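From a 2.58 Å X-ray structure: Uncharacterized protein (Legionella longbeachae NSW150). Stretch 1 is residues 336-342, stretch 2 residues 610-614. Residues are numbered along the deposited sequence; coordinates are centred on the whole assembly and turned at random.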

# COMPACT_ATOMS: atom_id res chain seq x y z
N SER A 336 7.49 -13.63 4.16
CA SER A 336 7.93 -14.42 3.03
C SER A 336 7.84 -13.70 1.71
O SER A 336 8.41 -14.16 0.73
N PHE A 337 7.12 -12.59 1.69
CA PHE A 337 6.72 -11.87 0.47
C PHE A 337 6.16 -10.54 0.88
O PHE A 337 5.41 -10.47 1.82
N LEU A 338 6.50 -9.49 0.17
CA LEU A 338 5.97 -8.15 0.44
C LEU A 338 5.33 -7.61 -0.85
O LEU A 338 5.95 -7.57 -1.88
N SER A 339 4.09 -7.16 -0.75
CA SER A 339 3.46 -6.41 -1.80
C SER A 339 4.31 -5.20 -2.23
O SER A 339 4.96 -4.54 -1.43
N SER A 340 4.23 -4.89 -3.52
CA SER A 340 4.86 -3.74 -4.13
C SER A 340 4.54 -2.42 -3.41
O SER A 340 5.32 -1.45 -3.48
N ARG A 341 3.40 -2.31 -2.74
CA ARG A 341 3.07 -1.01 -2.11
C ARG A 341 3.69 -0.89 -0.73
O ARG A 341 3.61 0.15 -0.10
N HIS A 342 4.29 -1.98 -0.28
CA HIS A 342 4.63 -2.15 1.09
C HIS A 342 6.11 -1.85 1.24
O HIS A 342 6.92 -2.76 1.37
N GLY A 610 -1.17 -8.50 -10.09
CA GLY A 610 -2.38 -8.72 -9.26
C GLY A 610 -2.09 -9.30 -7.90
O GLY A 610 -2.76 -9.00 -6.91
N GLN A 611 -1.08 -10.14 -7.83
CA GLN A 611 -0.77 -10.75 -6.57
C GLN A 611 -0.34 -9.73 -5.51
O GLN A 611 -0.42 -10.01 -4.33
N ASN A 612 0.16 -8.58 -5.95
CA ASN A 612 0.43 -7.45 -5.07
C ASN A 612 -0.80 -6.83 -4.44
O ASN A 612 -0.77 -6.43 -3.29
N ALA A 613 -1.87 -6.70 -5.21
CA ALA A 613 -3.18 -6.33 -4.69
C ALA A 613 -4.26 -7.04 -5.47
O ALA A 613 -4.64 -6.57 -6.54
N PRO A 614 -4.80 -8.20 -4.89
CA PRO A 614 -5.68 -8.95 -5.81
C PRO A 614 -6.87 -8.19 -6.36
O PRO A 614 -7.52 -7.45 -5.65

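The two stretches lie far apart in sequence but meet in a small, largely polar contact that buries 258 Å² in total and centres on Asn612, in a segment whose helix begins earlier in the chain than Gly610. The backbones draw closest at Ser339 and Asn612, whose CA atoms are 4.6 Å apart.

Ser336 (chi1 p) stands clear of the second stretch and takes no part in the contact. Phe337 is the first residue to reach across. Its CA-to-CB bond points toward the other stretch, and with chi1 in t and chi2 at 56° the ring presents its edge to the carbonyl of Gln611, CZ lying 3.8 Å from Gln611 O. The same ring passes the side chain of Asn612, with Phe337 CE1 4.3 Å from Asn612 OD1. Leu338 (chi1 m, chi2 p) points away, and its side chain stays at least 7.0 Å from the second stretch; its carbonyl oxygen contributes no more than a loose approach to Asn612.

Ser339 opens a type I turn that runs to His342 and is closed by a backbone hydrogen bond from His342 N to Ser339 O (2.9 Å). Its CB points sideways, and the t rotamer places the hydroxyl in two hydrogen bonds: OG donates to Asn612 O at 3.2 Å and accepts from Arg341 N at 3.1 Å. The hydroxyl thus joins the turn to the neighbouring backbone.

At Ser340 the main chain makes the polar contact. Its N donates to Asn612 OD1 over a short 2.5 Å, while its side chain, in the p rotamer, packs CB 3.2 Å from the same OD1. Asn612 meets this amide with chi1 m and chi2 -86°; although its CB points sideways, the end of the side chain comes nearer to the first stretch. Its ND2 is hydrogen-bonded to a residue flanking one of the stretches.

Arg341 also starts sideways, but its m, t, m course through chi1 to chi3 brings the guanidinium close to the second stretch. NH2 donates to Asn612 O at 3.1 Å with a nearly straight N-H...O angle of 164°, so this carbonyl receives hydrogen bonds from both Ser339 and Arg341. The oxygen lies at the guanidinium edge, near its plane, whereas Ala613, whose CB points toward the first stretch, sets its methyl over one face, CB being 3.3 Å from Arg341 NH2. Both NH1 and NH2 have further partners elsewhere in the structure. His342 (chi1 t) ends the turn out of reach of the second stretch.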

# COMPACT_ATOMS: atom_id res chain seq x y z
CB SER A 336 7.19 -15.74 2.96
OG SER A 336 5.88 -15.57 2.49
CB PHE A 337 5.60 -12.64 -0.21
CG PHE A 337 4.71 -11.79 -1.09
CD1 PHE A 337 5.24 -11.03 -2.11
CD2 PHE A 337 3.32 -11.78 -0.90
CE1 PHE A 337 4.44 -10.29 -2.96
CE2 PHE A 337 2.51 -11.03 -1.75
CZ PHE A 337 3.07 -10.30 -2.78
CB LEU A 338 7.10 -7.21 0.88
CG LEU A 338 7.33 -7.18 2.37
CD1 LEU A 338 8.03 -8.41 2.84
CD2 LEU A 338 8.15 -5.96 2.76
CB SER A 339 2.12 -5.90 -1.26
OG SER A 339 1.62 -4.79 -2.03
CB SER A 340 4.45 -3.65 -5.62
OG SER A 340 3.16 -3.06 -5.78
CB ARG A 341 1.58 -0.90 -1.89
CG ARG A 341 0.74 -0.81 -3.13
CD ARG A 341 -0.71 -1.03 -2.70
NE ARG A 341 -1.05 -2.43 -2.50
CZ ARG A 341 -2.09 -2.86 -1.82
NH1 ARG A 341 -2.94 -2.02 -1.24
NH2 ARG A 341 -2.28 -4.16 -1.72
CB HIS A 342 4.31 -3.58 1.53
CG HIS A 342 4.42 -3.77 3.00
ND1 HIS A 342 3.75 -4.72 3.69
CD2 HIS A 342 5.14 -3.12 3.92
CE1 HIS A 342 4.01 -4.61 4.98
NE2 HIS A 342 4.89 -3.67 5.14
CB GLN A 611 0.32 -11.76 -6.76
CG GLN A 611 -0.10 -12.99 -7.56
CD GLN A 611 1.08 -13.91 -7.84
OE1 GLN A 611 2.20 -13.47 -8.15
NE2 GLN A 611 0.86 -15.17 -7.71
CB ASN A 612 1.27 -6.40 -5.79
CG ASN A 612 2.69 -6.84 -6.02
OD1 ASN A 612 3.54 -6.68 -5.17
ND2 ASN A 612 2.95 -7.40 -7.18
CB ALA A 613 -3.37 -4.83 -4.77
CB PRO A 614 -6.16 -10.12 -4.95
CG PRO A 614 -5.01 -10.42 -4.10
CD PRO A 614 -4.65 -9.07 -3.62